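PDB 6U1P: Low molecular weight phosphotyrosine protein phosphatase, which probably removes phosphate from phosphotyrosine residues of proteins, as a bacterial low molecular weight tyrosine phosphatase linked to control of exopolysaccharide production and biofilm formation. Local coordinates for residues L26-K29 with I30-R34; Q77-F80 with I81-F85; D90-N93 with L94-L98; S131-F134 with Q135-L139. All coordinates share one frame; numbering follows the deposited sequence.

Contact 1: L26-K29 with I30-R34; sequences LRDK and IRQKR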
loop_
_atom_site.group_PDB
_atom_site.type_symbol
_atom_site.label_atom_id
_atom_site.label_comp_id
_atom_site.label_asym_id
_atom_site.label_seq_id
_atom_site.Cartn_x
_atom_site.Cartn_y
_atom_site.Cartn_z
ATOM N N LEU B 26 -1.773 19.868 -9.854
ATOM C CA LEU B 26 -1.553 21.295 -10.064
ATOM C C LEU B 26 -1.278 21.593 -11.531
ATOM O O LEU B 26 -1.904 22.481 -12.121
ATOM C CB LEU B 26 -0.394 21.796 -9.198
ATOM C CG LEU B 26 -0.807 22.050 -7.758
ATOM C CD1 LEU B 26 0.407 22.296 -6.882
ATOM C CD2 LEU B 26 -1.761 23.235 -7.693
ATOM N N ARG B 27 -0.366 20.832 -12.144
ATOM C CA ARG B 27 -0.017 21.078 -13.539
ATOM C C ARG B 27 -1.259 21.094 -14.423
ATOM O O ARG B 27 -1.435 21.996 -15.251
ATOM C CB ARG B 27 0.971 20.016 -14.021
ATOM C CG ARG B 27 1.280 20.118 -15.510
ATOM C CD ARG B 27 2.440 19.202 -15.904
ATOM N NE ARG B 27 3.659 19.607 -15.204
ATOM C CZ ARG B 27 4.349 18.824 -14.377
ATOM N NH1 ARG B 27 3.947 17.568 -14.141
ATOM N NH2 ARG B 27 5.425 19.307 -13.775
ATOM N N ASP B 28 -2.154 20.137 -14.213
ATOM C CA ASP B 28 -3.376 20.037 -15.003
ATOM C C ASP B 28 -4.272 21.252 -14.796
ATOM O O ASP B 28 -4.771 21.853 -15.762
ATOM C CB ASP B 28 -4.101 18.750 -14.614
ATOM C CG ASP B 28 -5.427 18.591 -15.308
ATOM O OD1 ASP B 28 -6.377 19.327 -14.980
ATOM O OD2 ASP B 28 -5.524 17.698 -16.166
ATOM N N LYS B 29 -4.495 21.629 -13.536
ATOM C CA LYS B 29 -5.382 22.757 -13.285
ATOM C C LYS B 29 -4.760 24.046 -13.781
ATOM O O LYS B 29 -5.474 24.946 -14.243
ATOM C CB LYS B 29 -5.735 22.830 -11.801
ATOM C CG LYS B 29 -6.404 21.545 -11.313
ATOM C CD LYS B 29 -7.404 21.806 -10.226
ATOM C CE LYS B 29 -8.381 20.659 -10.116
ATOM N NZ LYS B 29 -8.739 20.100 -11.461
ATOM N N ILE B 30 -3.432 24.141 -13.730
ATOM C CA ILE B 30 -2.770 25.299 -14.312
ATOM C C ILE B 30 -3.041 25.343 -15.808
ATOM O O ILE B 30 -3.385 26.394 -16.367
ATOM C CB ILE B 30 -1.263 25.263 -14.004
ATOM C CG1 ILE B 30 -1.023 25.561 -12.524
ATOM C CG2 ILE B 30 -0.521 26.257 -14.870
ATOM C CD1 ILE B 30 0.297 25.063 -12.006
ATOM N N ARG B 31 -2.973 24.188 -16.465
ATOM C CA ARG B 31 -3.156 24.178 -17.906
ATOM C C ARG B 31 -4.608 24.451 -18.281
ATOM O O ARG B 31 -4.864 25.073 -19.316
ATOM C CB ARG B 31 -2.680 22.838 -18.466
ATOM C CG ARG B 31 -2.930 22.629 -19.940
ATOM C CD ARG B 31 -3.014 21.144 -20.273
ATOM N NE ARG B 31 -3.888 20.403 -19.360
ATOM C CZ ARG B 31 -5.190 20.213 -19.558
ATOM N NH1 ARG B 31 -5.777 20.716 -20.638
ATOM N NH2 ARG B 31 -5.905 19.523 -18.673
ATOM N N GLN B 32 -5.562 24.045 -17.430
ATOM C CA GLN B 32 -6.961 24.374 -17.674
ATOM C C GLN B 32 -7.196 25.878 -17.588
ATOM O O GLN B 32 -7.954 26.435 -18.391
ATOM C CB GLN B 32 -7.865 23.634 -16.692
ATOM C CG GLN B 32 -8.446 22.336 -17.261
ATOM C CD GLN B 32 -9.174 21.489 -16.220
ATOM O OE1 GLN B 32 -9.174 20.255 -16.295
ATOM N NE2 GLN B 32 -9.803 22.151 -15.248
ATOM N N LYS B 33 -6.504 26.561 -16.671
ATOM C CA LYS B 33 -6.681 27.992 -16.474
ATOM C C LYS B 33 -5.669 28.810 -17.259
ATOM O O LYS B 33 -5.617 30.032 -17.092
ATOM C CB LYS B 33 -6.597 28.331 -14.986
ATOM C CG LYS B 33 -7.717 27.718 -14.146
ATOM C CD LYS B 33 -8.909 28.657 -14.006
ATOM C CE LYS B 33 -9.842 28.188 -12.896
ATOM N NZ LYS B 33 -9.365 28.625 -11.556
ATOM N N ARG B 34 -4.870 28.154 -18.100
ATOM C CA ARG B 34 -3.824 28.780 -18.908
ATOM C C ARG B 34 -3.011 29.792 -18.103
ATOM O O ARG B 34 -2.792 30.930 -18.526
ATOM C CB ARG B 34 -4.429 29.429 -20.155
ATOM C CG ARG B 34 -4.419 28.535 -21.393
ATOM C CD ARG B 34 -5.487 28.952 -22.404
ATOM N NE ARG B 34 -5.845 30.358 -22.256
ATOM C CZ ARG B 34 -5.368 31.331 -23.019
ATOM N NH1 ARG B 34 -4.519 31.053 -23.995
ATOM N NH2 ARG B 34 -5.741 32.581 -22.803
#

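Contact 2: Q77-F80 with I81-F85; sequences QQDF and IEHDF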
loop_
_atom_site.group_PDB
_atom_site.type_symbol
_atom_site.label_atom_id
_atom_site.label_comp_id
_atom_site.label_asym_id
_atom_site.label_seq_id
_atom_site.Cartn_x
_atom_site.Cartn_y
_atom_site.Cartn_z
ATOM N N GLN B 77 19.373 23.158 -1.967
ATOM C CA GLN B 77 19.456 24.542 -1.508
ATOM C C GLN B 77 18.983 25.513 -2.586
ATOM O O GLN B 77 18.287 26.493 -2.284
ATOM C CB GLN B 77 20.885 24.862 -1.070
ATOM C CG GLN B 77 21.195 24.442 0.355
ATOM C CD GLN B 77 20.242 25.077 1.352
ATOM O OE1 GLN B 77 19.940 26.271 1.264
ATOM N NE2 GLN B 77 19.755 24.281 2.300
ATOM N N GLN B 78 19.312 25.229 -3.852
ATOM C CA GLN B 78 18.859 26.068 -4.959
ATOM C C GLN B 78 17.340 26.128 -5.056
ATOM O O GLN B 78 16.789 27.108 -5.575
ATOM C CB GLN B 78 19.449 25.568 -6.275
ATOM C CG GLN B 78 19.505 26.630 -7.362
ATOM C CD GLN B 78 20.460 27.758 -7.025
ATOM O OE1 GLN B 78 21.248 27.663 -6.089
ATOM N NE2 GLN B 78 20.391 28.839 -7.791
ATOM N N ASP B 79 16.647 25.089 -4.581
ATOM C CA ASP B 79 15.188 25.091 -4.611
ATOM C C ASP B 79 14.617 26.252 -3.796
ATOM O O ASP B 79 13.612 26.858 -4.191
ATOM C CB ASP B 79 14.646 23.753 -4.099
ATOM C CG ASP B 79 14.835 22.610 -5.103
ATOM O OD1 ASP B 79 14.748 22.842 -6.328
ATOM O OD2 ASP B 79 15.075 21.471 -4.659
ATOM N N PHE B 80 15.234 26.567 -2.648
ATOM C CA PHE B 80 14.751 27.678 -1.825
ATOM C C PHE B 80 14.950 29.031 -2.505
ATOM O O PHE B 80 14.205 29.978 -2.224
ATOM C CB PHE B 80 15.456 27.684 -0.469
ATOM C CG PHE B 80 15.247 26.425 0.326
ATOM C CD1 PHE B 80 13.973 26.054 0.734
ATOM C CD2 PHE B 80 16.322 25.619 0.673
ATOM C CE1 PHE B 80 13.775 24.895 1.468
ATOM C CE2 PHE B 80 16.134 24.463 1.402
ATOM C CZ PHE B 80 14.857 24.094 1.796
ATOM N N ILE B 81 15.930 29.142 -3.394
ATOM C CA ILE B 81 16.151 30.385 -4.119
ATOM C C ILE B 81 15.343 30.424 -5.405
ATOM O O ILE B 81 14.664 31.415 -5.695
ATOM C CB ILE B 81 17.656 30.558 -4.416
ATOM C CG1 ILE B 81 18.490 30.392 -3.139
ATOM C CG2 ILE B 81 17.912 31.896 -5.087
ATOM C CD1 ILE B 81 19.912 29.953 -3.395
ATOM N N GLU B 82 15.376 29.331 -6.173
ATOM C CA GLU B 82 14.820 29.357 -7.520
ATOM C C GLU B 82 13.296 29.386 -7.514
ATOM O O GLU B 82 12.688 29.951 -8.435
ATOM C CB GLU B 82 15.336 28.157 -8.317
ATOM C CG GLU B 82 14.989 28.185 -9.805
ATOM C CD GLU B 82 16.133 28.701 -10.684
ATOM O OE1 GLU B 82 17.284 28.791 -10.200
ATOM O OE2 GLU B 82 15.876 29.009 -11.869
ATOM N N HIS B 83 12.664 28.812 -6.490
ATOM C CA HIS B 83 11.217 28.648 -6.467
ATOM C C HIS B 83 10.545 29.805 -5.738
ATOM O O HIS B 83 11.055 30.332 -4.745
ATOM C CB HIS B 83 10.840 27.336 -5.788
ATOM C CG HIS B 83 11.171 26.119 -6.594
ATOM N ND1 HIS B 83 10.614 25.869 -7.829
ATOM C CD2 HIS B 83 11.996 25.078 -6.336
ATOM C CE1 HIS B 83 11.071 24.718 -8.293
ATOM N NE2 HIS B 83 11.910 24.217 -7.406
ATOM N N ASP B 84 9.360 30.174 -6.226
ATOM C CA ASP B 84 8.641 31.296 -5.632
ATOM C C ASP B 84 7.856 30.884 -4.393
ATOM O O ASP B 84 7.909 31.584 -3.375
ATOM C CB ASP B 84 7.732 31.918 -6.676
ATOM C CG ASP B 84 8.468 32.217 -7.956
ATOM O OD1 ASP B 84 7.922 31.892 -9.026
ATOM O OD2 ASP B 84 9.588 32.788 -7.892
ATOM N N PHE B 85 7.137 29.751 -4.437
ATOM C CA PHE B 85 6.550 29.210 -3.219
ATOM C C PHE B 85 6.730 27.706 -3.166
ATOM O O PHE B 85 6.791 27.019 -4.188
ATOM C CB PHE B 85 5.054 29.506 -3.039
ATOM C CG PHE B 85 4.609 30.819 -3.597
ATOM C CD1 PHE B 85 5.046 32.008 -3.037
ATOM C CD2 PHE B 85 3.712 30.867 -4.646
ATOM C CE1 PHE B 85 4.629 33.223 -3.544
ATOM C CE2 PHE B 85 3.283 32.076 -5.149
ATOM C CZ PHE B 85 3.741 33.260 -4.596
#

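Contact 3: D90-N93 with L94-L98; sequences DRTN and LADLL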
loop_
_atom_site.group_PDB
_atom_site.type_symbol
_atom_site.label_atom_id
_atom_site.label_comp_id
_atom_site.label_asym_id
_atom_site.label_seq_id
_atom_site.Cartn_x
_atom_site.Cartn_y
_atom_site.Cartn_z
ATOM N N ASP B 90 2.666 17.941 5.205
ATOM C CA ASP B 90 2.288 17.783 6.596
ATOM C C ASP B 90 3.263 18.600 7.419
ATOM O O ASP B 90 4.248 19.133 6.898
ATOM C CB ASP B 90 2.242 16.293 7.015
ATOM C CG ASP B 90 3.615 15.598 6.985
ATOM O OD1 ASP B 90 4.652 16.214 7.351
ATOM O OD2 ASP B 90 3.649 14.405 6.609
ATOM N N ARG B 91 2.986 18.686 8.718
ATOM C CA ARG B 91 3.782 19.564 9.569
ATOM C C ARG B 91 5.224 19.088 9.665
ATOM O O ARG B 91 6.157 19.902 9.646
ATOM C CB ARG B 91 3.149 19.662 10.952
ATOM C CG ARG B 91 1.947 20.569 10.970
ATOM C CD ARG B 91 1.262 20.590 12.325
ATOM N NE ARG B 91 -0.050 21.211 12.208
ATOM C CZ ARG B 91 -0.255 22.498 11.935
ATOM N NH1 ARG B 91 0.771 23.319 11.755
ATOM N NH2 ARG B 91 -1.493 22.968 11.845
ATOM N N THR B 92 5.425 17.771 9.722
ATOM C CA THR B 92 6.778 17.233 9.756
ATOM C C THR B 92 7.572 17.676 8.529
ATOM O O THR B 92 8.759 18.009 8.634
ATOM C CB THR B 92 6.717 15.706 9.848
ATOM O OG1 THR B 92 5.919 15.332 10.983
ATOM C CG2 THR B 92 8.120 15.107 9.973
ATOM N N ASN B 93 6.922 17.721 7.363
ATOM C CA ASN B 93 7.588 18.221 6.167
ATOM C C ASN B 93 7.926 19.702 6.310
ATOM O O ASN B 93 9.040 20.136 5.989
ATOM C CB ASN B 93 6.697 17.998 4.944
ATOM C CG ASN B 93 6.396 16.530 4.696
ATOM O OD1 ASN B 93 5.252 16.156 4.427
ATOM N ND2 ASN B 93 7.429 15.691 4.776
ATOM N N LEU B 94 6.965 20.491 6.794
ATOM C CA LEU B 94 7.177 21.921 6.942
ATOM C C LEU B 94 8.309 22.217 7.911
ATOM O O LEU B 94 9.058 23.180 7.711
ATOM C CB LEU B 94 5.885 22.592 7.406
ATOM C CG LEU B 94 5.934 24.106 7.600
ATOM C CD1 LEU B 94 5.998 24.812 6.257
ATOM C CD2 LEU B 94 4.724 24.548 8.387
ATOM N N ALA B 95 8.455 21.393 8.950
ATOM C CA ALA B 95 9.523 21.596 9.923
ATOM C C ALA B 95 10.889 21.314 9.314
ATOM O O ALA B 95 11.832 22.094 9.493
ATOM C CB ALA B 95 9.287 20.713 11.146
ATOM N N ASP B 96 11.018 20.201 8.589
ATOM C CA ASP B 96 12.320 19.841 8.040
ATOM C C ASP B 96 12.793 20.830 6.977
ATOM O O ASP B 96 13.999 21.082 6.867
ATOM C CB ASP B 96 12.269 18.416 7.502
ATOM C CG ASP B 96 11.902 17.414 8.578
ATOM O OD1 ASP B 96 12.037 17.767 9.773
ATOM O OD2 ASP B 96 11.474 16.288 8.239
ATOM N N LEU B 97 11.873 21.425 6.212
ATOM C CA LEU B 97 12.289 22.453 5.262
ATOM C C LEU B 97 12.713 23.721 5.998
ATOM O O LEU B 97 13.749 24.316 5.682
ATOM C CB LEU B 97 11.164 22.754 4.269
ATOM C CG LEU B 97 10.805 21.661 3.254
ATOM C CD1 LEU B 97 9.595 22.075 2.424
ATOM C CD2 LEU B 97 11.985 21.316 2.350
ATOM N N LEU B 98 11.918 24.152 6.981
ATOM C CA LEU B 98 12.306 25.304 7.797
ATOM C C LEU B 98 13.645 25.061 8.476
ATOM O O LEU B 98 14.464 25.976 8.607
ATOM C CB LEU B 98 11.234 25.591 8.851
ATOM C CG LEU B 98 9.892 26.212 8.456
ATOM C CD1 LEU B 98 8.862 25.945 9.553
ATOM C CD2 LEU B 98 10.031 27.717 8.189
#

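Contact 4: S131-F134 with Q135-L139; sequences SEFF and QRTAL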
loop_
_atom_site.group_PDB
_atom_site.type_symbol
_atom_site.label_atom_id
_atom_site.label_comp_id
_atom_site.label_asym_id
_atom_site.label_seq_id
_atom_site.Cartn_x
_atom_site.Cartn_y
_atom_site.Cartn_z
ATOM N N SER B 131 1.061 0.678 6.101
ATOM C CA SER B 131 1.791 -0.189 7.018
ATOM C C SER B 131 0.944 -0.587 8.210
ATOM O O SER B 131 0.975 -1.749 8.635
ATOM C CB SER B 131 3.071 0.492 7.490
ATOM O OG SER B 131 4.039 0.483 6.462
ATOM N N GLU B 132 0.203 0.365 8.783
ATOM C CA GLU B 132 -0.689 0.025 9.888
ATOM C C GLU B 132 -1.645 -1.086 9.491
ATOM O O GLU B 132 -1.885 -2.019 10.265
ATOM C CB GLU B 132 -1.464 1.255 10.346
ATOM C CG GLU B 132 -0.615 2.277 11.108
ATOM C CD GLU B 132 -1.456 3.335 11.799
ATOM O OE1 GLU B 132 -1.243 3.584 13.008
ATOM O OE2 GLU B 132 -2.341 3.908 11.129
ATOM N N PHE B 133 -2.179 -1.035 8.274
ATOM C CA PHE B 133 -3.171 -2.050 8.002
ATOM C C PHE B 133 -2.538 -3.419 7.758
ATOM O O PHE B 133 -3.107 -4.437 8.180
ATOM C CB PHE B 133 -4.082 -1.672 6.846
ATOM C CG PHE B 133 -5.297 -2.531 6.805
ATOM C CD1 PHE B 133 -6.316 -2.336 7.739
ATOM C CD2 PHE B 133 -5.379 -3.611 5.935
ATOM C CE1 PHE B 133 -7.419 -3.172 7.764
ATOM C CE2 PHE B 133 -6.490 -4.443 5.942
ATOM C CZ PHE B 133 -7.507 -4.228 6.854
ATOM N N PHE B 134 -1.351 -3.461 7.138
ATOM C CA PHE B 134 -0.653 -4.732 6.941
ATOM C C PHE B 134 -0.302 -5.376 8.278
ATOM O O PHE B 134 -0.383 -6.601 8.430
ATOM C CB PHE B 134 0.604 -4.528 6.086
ATOM C CG PHE B 134 0.330 -4.540 4.598
ATOM C CD1 PHE B 134 -0.171 -3.417 3.952
ATOM C CD2 PHE B 134 0.545 -5.676 3.854
ATOM C CE1 PHE B 134 -0.452 -3.446 2.603
ATOM C CE2 PHE B 134 0.279 -5.700 2.502
ATOM C CZ PHE B 134 -0.215 -4.592 1.874
ATOM N N GLN B 135 0.083 -4.537 9.245
ATOM C CA GLN B 135 0.438 -5.013 10.609
ATOM C C GLN B 135 -0.825 -5.579 11.269
ATOM O O GLN B 135 -0.709 -6.569 12.018
ATOM C CB GLN B 135 1.028 -3.871 11.436
ATOM C CG GLN B 135 2.429 -3.463 11.000
ATOM C CD GLN B 135 2.913 -2.229 11.722
ATOM O OE1 GLN B 135 2.154 -1.550 12.409
ATOM N NE2 GLN B 135 4.193 -1.928 11.567
ATOM N N ARG B 136 -1.979 -4.961 10.996
ATOM C CA ARG B 136 -3.276 -5.421 11.560
ATOM C C ARG B 136 -3.636 -6.768 10.923
ATOM O O ARG B 136 -4.151 -7.645 11.644
ATOM C CB ARG B 136 -4.369 -4.379 11.304
ATOM C CG ARG B 136 -4.175 -3.075 12.064
ATOM C CD ARG B 136 -5.472 -2.551 12.653
ATOM N NE ARG B 136 -5.246 -1.603 13.735
ATOM C CZ ARG B 136 -6.192 -1.150 14.549
ATOM N NH1 ARG B 136 -7.400 -1.687 14.524
ATOM N NH2 ARG B 136 -5.929 -0.161 15.384
ATOM N N THR B 137 -3.369 -6.913 9.621
ATOM C CA THR B 137 -3.655 -8.178 8.893
ATOM C C THR B 137 -2.822 -9.302 9.516
ATOM O O THR B 137 -3.388 -10.382 9.778
ATOM C CB THR B 137 -3.374 -8.029 7.392
ATOM O OG1 THR B 137 -4.235 -7.013 6.878
ATOM C CG2 THR B 137 -3.584 -9.315 6.623
ATOM N N ALA B 138 -1.528 -9.046 9.738
ATOM C CA ALA B 138 -0.641 -10.024 10.342
ATOM C C ALA B 138 -1.238 -10.559 11.633
ATOM O O ALA B 138 -1.319 -11.776 11.825
ATOM C CB ALA B 138 0.729 -9.405 10.597
ATOM N N LEU B 139 -1.724 -9.669 12.504
ATOM C CA LEU B 139 -2.255 -10.127 13.791
ATOM C C LEU B 139 -3.485 -11.001 13.601
ATOM O O LEU B 139 -3.599 -12.063 14.227
ATOM C CB LEU B 139 -2.599 -8.942 14.701
ATOM C CG LEU B 139 -1.468 -8.026 15.175
ATOM C CD1 LEU B 139 -2.035 -6.796 15.880
ATOM C CD2 LEU B 139 -0.542 -8.804 16.116
#

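Contact 1: L26-K29 with I30-R34
Asp28 and Arg31 form an i to i+3 salt bridge near the end of helix 18-32, the crossover helix of the beta-alpha-beta unit made with strands 6-12 and 37-43. Arg31 leaves the helix with CG anti to the backbone N (chi1 174°) and then bends at chi3, which folds the guanidinium back toward Asp28. There Arg31 NH2 meets Asp28 OD2 at 3.1 Å. The oxygen sits at the guanidinium edge and in its plane, but the carboxylate plane is turned 81° from it, and the single bond from NH2, long and bent, is weak; one oxygen, not both, makes the contact. Charged residues suit this more exposed side of the helix.

Apolar residues occupy another side. Ile30 CD1 comes within 4.4 Å of Leu26 CB, and both side chains are buried against strand 37-43, Leu26 on Val39 and Ile30 on Ile37. Leu26 and Lys29 also pack on Ala145 and Val146 of the second subunit. Arg27 turns its polar end away, to a salt bridge with Glu23.

Ile30 N bonds to Leu26 O at 2.8 Å in the ordinary helical way. Beyond Gln32 the helix ends in a Schellman motif: Arg34, with positive phi (44°), is the C-prime residue at which the chain leaves the helix, Leu35 N reaches Ile30 O, and Arg34 N makes a weak 3.3 Å bond to Arg31 O.

Contact 2: Q77-F80 with I81-F85
Gln78 O is gripped by two backbone N-H groups of the last turn of helix 77-82. Glu82 N reaches Gln78 O at 2.7 Å, almost straight (164°), while Ile81 N adds a weak bond to the same oxygen at 3.1 Å. One residue on, His83 N bonds to Asp79 O at 3.2 Å as the chain begins to leave helical geometry.

The side chains of Asp79 and His83 run alongside one another from the same face of the turn, with carboxylate and imidazole planes 32° apart. Asp79 CB stands at the ring edge, and His83 NE2 makes a weak, bent bond to Asp79 OD1 at 3.3 Å. Both residues have stronger polar partners: Asp79 OD2 takes Thr76 N, and His83 ND1 bonds to Ser7 OG. An imidazole suits this spot because ND1 can bond to Ser7 of strand 6-12 while NE2 leans, weakly, on the helix. On the exposed side, Ile81 CD1 touches Gln78 OE1 at 3.8 Å.

His83 rests on Leu9 of strand 6-12, and strand 85-88 starts two residues later and pairs with that same strand. Phe80, buried, turns instead to Leu97 and Ile100 of helix 91-100.

Contact 3: D90-N93 with L94-L98
Leu94 N donates to Asp90 O at 3.0 Å, closing the first turn of helix 91-100. Asp90 is the N-cap, and with Asn93 it forms a capping box. Asp90 OD1 accepts Asn93 N at 2.7 Å, a fairly straight bond (156°) met nearly along the C-O axis; the return bond, Asp90 N to Asn93 OD1, is weak at 3.2 Å. With chi1 at 65°, the Asp90 carboxylate is folded back over the start of the helix to reach that N-H.

Farther along, the side chains of Thr92 and Asp96 run alongside one another. Thr92 CG2 comes to 4.0 Å from Asp96 OD2 while Asp96 N bonds to Thr92 O. Leu94 and Leu97 supply the apolar side, packing on Ala88 and Ile86 of strand 85-88 and on Leu111 and Leu109 of strand 109-111; leucine suits a crossover helix lying on a parallel sheet.

Outside the box, Asp90 OD2 makes a salt bridge to Arg18 and Asn93 ND2 bonds to Thr13 OG1; Glu122 separately accepts Arg91 N, at the helix start. Arg18 and the nucleophile Cys12 are predicted catalytic residues, spaced as in the family's phosphate-binding P-loop. Each box residue uses one side-chain atom within the cap and another toward that loop, so the capping chemistry probably helps to position the phosphate-binding site.

Contact 4: S131-F134 with Q135-L139
Phe133 O accepts twice from Thr137, four residues on in the long helix 126-152. Thr137 N supplies the ordinary helical bond to Phe133 O at 2.9 Å, and the hydroxyl OG1 of Thr137 adds a second at 3.1 Å, coming from above the carbonyl plane. That second bond depends on chi1 of -61°, which sets OG1 anti to the carbonyl carbon. The remaining backbone bonds, such as Ala138 N to Phe134 O at 3.0 Å, are regular.

Carbon atoms also pack against oxygens within the helix. The Phe133 ring crosses the threonine, its CE2 lying 3.5 Å from Thr137 OG1. Gln135 CG rests 3.3 Å from Ser131 O, and its chain is extended beyond CG. Phe133 itself packs on Arg129 of the second subunit, and the buried Phe134 on Lys55 of that subunit.

Among polar side chains, Gln135 NE2 bonds to Asp62 of the second subunit. Glu132 makes long, weak ion pairs with Arg128 and Arg129 of its own chain.

Threonine can be buried here, against Pro126 of the second subunit, because its hydroxyl is satisfied within its own helix; glutamine, by contrast, spends its amide across the dimer interface.

Overall arrangement
All four are local contacts along helices or at their ends, but their chemistry follows their place. Contacts 1 and 3 lie on crossover helices of the central parallel sheet and have an apolar side against strands; contact 3 is nearer the chain centre and beside the predicted active site, whereas contact 1 lies farther from the centre, at the end of its helix, where it meets the second subunit. Contacts 2 and 3 touch directly, Phe80 CZ lying 4.0 Å from Leu97 CD2. Contact 4 stands apart on the long C-terminal helix, its centre about 38 Å from that of contact 1, and its buried Phe134 and Thr137 pack on the second subunit. Contact 3 caps a helix start; contacts 1 and 2 sit at helix ends.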